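Local coordinates for aerobactin synthase IucC (Klebsiella pneumoniae, PDB 6CN7), which probably joins a second N-acetyl-N-hydroxylysine to citryl-N-acetyl-N-hydroxylysine at the expense of ATP, completing the siderophore aerobactin, at residues Ser317-Leu322 with Arg439-Phe445. The protein carries 5 engineered substitutions. Residues are numbered along the deposited sequence; the frame is centred on the assembly and turned at random.
Sequences SGAVIL and RVLLKDF
Two parallel strands pair in register, Val320 beside Leu441 (CA–CA 4.7 Å) and Ile321 beside Leu442 (5.2 Å). The ladder alternates as parallel pairing requires: Val320 N donates to Val440 O (2.9 Å), Leu442 N to Val320 O (2.9 Å) and Leu322 N to Leu442 O (2.8 Å). Ahead of it, Gly318 leaves the helix with positive phi (85°); a CB there would clash with its preceding carbonyl and with Arg439 CB. Ser317, chi1 p, closes an ST turn by accepting Ala319 N at OG (3.3 Å); OG also bonds Leu314 O.

Buried Val320, Ile321, Leu441 and Leu442 suit their places because their apolar side chains alternate between the faces, filling space under the covering groups. On one face Val320 (t) sets CB 3.9 Å from CG of Leu441 (m, p), and Leu322 (m, t) reaches Leu441 CD2 with CD1 at 4.2 Å. On the other, Ile321 (m, m) brings CD1 to 4.1 Å from CD1 of Leu442 (m, t); small Ala319 fits CB against CG1 of Val440 (p) at 3.7 Å. After Leu442 the chain turns at Lys443 (phi/psi -137/-27), and Phe445, chi1 7° between wells and chi2 89°, points CB toward 317-322, its CZ 3.5 Å from Ile321 CG2. Arg439 (p, t, t) sets CD 3.2 Å from Gly318 O; chi4 near -88° turns its guanidinium to a salt bridge with Glu365.

Following helix 312-317, two-residue strand 320-321, of the IucA/IucC family region, edges a mixed sheet beside 436-442, of the FhuF-like region; antiparallel 428-433 comes next. Helices 291-310 and 395-417 cover the Ile321–Leu442 face through Phe308 and Leu410; Trp360 packs on Val320 and Leu322 across the sheet.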
loop_
_atom_site.group_PDB
_atom_site.type_symbol
_atom_site.label_atom_id
_atom_site.label_comp_id
_atom_site.label_asym_id
_atom_site.label_seq_id
_atom_site.Cartn_x
_atom_site.Cartn_y
_atom_site.Cartn_z
ATOM N N SER A 317 7.987 -46.206 -7.439
ATOM C CA SER A 317 6.780 -45.416 -7.230
ATOM C C SER A 317 6.614 -44.328 -8.280
ATOM O O SER A 317 5.495 -43.845 -8.478
ATOM C CB SER A 317 6.789 -44.777 -5.844
ATOM O OG SER A 317 7.724 -43.712 -5.780
ATOM N N GLY A 318 7.696 -43.933 -8.949
ATOM C CA GLY A 318 7.652 -42.856 -9.913
ATOM C C GLY A 318 7.795 -41.468 -9.327
ATOM O O GLY A 318 7.819 -40.496 -10.091
ATOM N N ALA A 319 7.903 -41.345 -8.005
ATOM C CA ALA A 319 7.936 -40.034 -7.366
ATOM C C ALA A 319 9.040 -39.162 -7.953
ATOM O O ALA A 319 10.157 -39.623 -8.196
ATOM C CB ALA A 319 8.138 -40.193 -5.858
ATOM N N VAL A 320 8.715 -37.891 -8.171
ATOM C CA VAL A 320 9.627 -36.927 -8.771
ATOM C C VAL A 320 9.922 -35.830 -7.759
ATOM O O VAL A 320 9.028 -35.386 -7.031
ATOM C CB VAL A 320 9.041 -36.326 -10.065
ATOM C CG1 VAL A 320 9.959 -35.239 -10.629
ATOM C CG2 VAL A 320 8.803 -37.415 -11.102
ATOM N N ILE A 321 11.177 -35.393 -7.724
ATOM C CA ILE A 321 11.620 -34.293 -6.877
ATOM C C ILE A 321 11.882 -33.096 -7.781
ATOM O O ILE A 321 12.867 -33.076 -8.529
ATOM C CB ILE A 321 12.876 -34.669 -6.076
ATOM C CG1 ILE A 321 12.567 -35.802 -5.089
ATOM C CG2 ILE A 321 13.441 -33.454 -5.345
ATOM C CD1 ILE A 321 11.587 -35.435 -3.986
ATOM N N LEU A 322 11.006 -32.098 -7.716
ATOM C CA LEU A 322 11.219 -30.859 -8.450
ATOM C C LEU A 322 12.264 -30.020 -7.726
ATOM O O LEU A 322 12.141 -29.760 -6.524
ATOM C CB LEU A 322 9.905 -30.089 -8.591
ATOM C CG LEU A 322 8.824 -30.811 -9.405
ATOM C CD1 LEU A 322 7.506 -30.061 -9.358
ATOM C CD2 LEU A 322 9.267 -31.003 -10.847
ATOM N N ARG A 439 2.053 -40.676 -11.204
ATOM C CA ARG A 439 3.092 -40.571 -10.191
ATOM C C ARG A 439 2.917 -39.241 -9.475
ATOM O O ARG A 439 2.133 -38.385 -9.894
ATOM C CB ARG A 439 4.486 -40.699 -10.808
ATOM C CG ARG A 439 4.770 -39.732 -11.947
ATOM C CD ARG A 439 6.002 -40.185 -12.705
ATOM N NE ARG A 439 6.477 -39.206 -13.678
ATOM C CZ ARG A 439 6.062 -39.135 -14.938
ATOM N NH1 ARG A 439 5.146 -39.981 -15.394
ATOM N NH2 ARG A 439 6.561 -38.211 -15.747
ATOM N N VAL A 440 3.652 -39.079 -8.381
ATOM C CA VAL A 440 3.561 -37.878 -7.561
ATOM C C VAL A 440 4.766 -36.991 -7.842
ATOM O O VAL A 440 5.861 -37.470 -8.155
ATOM C CB VAL A 440 3.462 -38.223 -6.060
ATOM C CG1 VAL A 440 4.785 -38.770 -5.527
ATOM C CG2 VAL A 440 3.018 -37.010 -5.267
ATOM N N LEU A 441 4.554 -35.679 -7.746
ATOM C CA LEU A 441 5.611 -34.687 -7.891
ATOM C C LEU A 441 5.669 -33.863 -6.614
ATOM O O LEU A 441 4.659 -33.281 -6.201
ATOM C CB LEU A 441 5.366 -33.781 -9.100
ATOM C CG LEU A 441 5.687 -34.339 -10.491
ATOM C CD1 LEU A 441 4.717 -35.433 -10.896
ATOM C CD2 LEU A 441 5.677 -33.221 -11.512
ATOM N N LEU A 442 6.841 -33.822 -5.990
ATOM C CA LEU A 442 7.055 -33.076 -4.760
ATOM C C LEU A 442 7.948 -31.878 -5.049
ATOM O O LEU A 442 8.876 -31.968 -5.859
ATOM C CB LEU A 442 7.691 -33.967 -3.691
ATOM C CG LEU A 442 6.999 -35.319 -3.499
ATOM C CD1 LEU A 442 7.823 -36.213 -2.594
ATOM C CD2 LEU A 442 5.594 -35.137 -2.948
ATOM N N LYS A 443 7.658 -30.754 -4.389
ATOM C CA LYS A 443 8.342 -29.503 -4.699
ATOM C C LYS A 443 8.761 -28.685 -3.483
ATOM O O LYS A 443 9.739 -27.939 -3.587
ATOM C CB LYS A 443 7.456 -28.629 -5.597
ATOM C CG LYS A 443 6.043 -28.409 -5.062
ATOM C CD LYS A 443 5.178 -27.618 -6.037
ATOM C CE LYS A 443 4.871 -28.419 -7.295
ATOM N NZ LYS A 443 3.873 -27.746 -8.175
ATOM N N ASP A 444 8.082 -28.789 -2.342
ATOM C CA ASP A 444 8.338 -27.921 -1.196
ATOM C C ASP A 444 9.155 -28.662 -0.142
ATOM O O ASP A 444 8.648 -29.557 0.542
ATOM C CB ASP A 444 7.028 -27.401 -0.611
ATOM C CG ASP A 444 6.421 -26.295 -1.453
ATOM O OD1 ASP A 444 7.169 -25.380 -1.846
ATOM O OD2 ASP A 444 5.205 -26.337 -1.737
ATOM N N PHE A 445 10.427 -28.286 -0.032
ATOM C CA PHE A 445 11.274 -28.647 1.093
ATOM C C PHE A 445 12.175 -27.462 1.388
ATOM O O PHE A 445 12.611 -26.751 0.479
ATOM C CB PHE A 445 12.112 -29.893 0.807
ATOM C CG PHE A 445 11.997 -30.371 -0.602
ATOM C CD1 PHE A 445 12.850 -29.886 -1.577
ATOM C CD2 PHE A 445 11.019 -31.287 -0.957
ATOM C CE1 PHE A 445 12.744 -30.313 -2.885
ATOM C CE2 PHE A 445 10.899 -31.724 -2.260
ATOM C CZ PHE A 445 11.761 -31.236 -3.232
#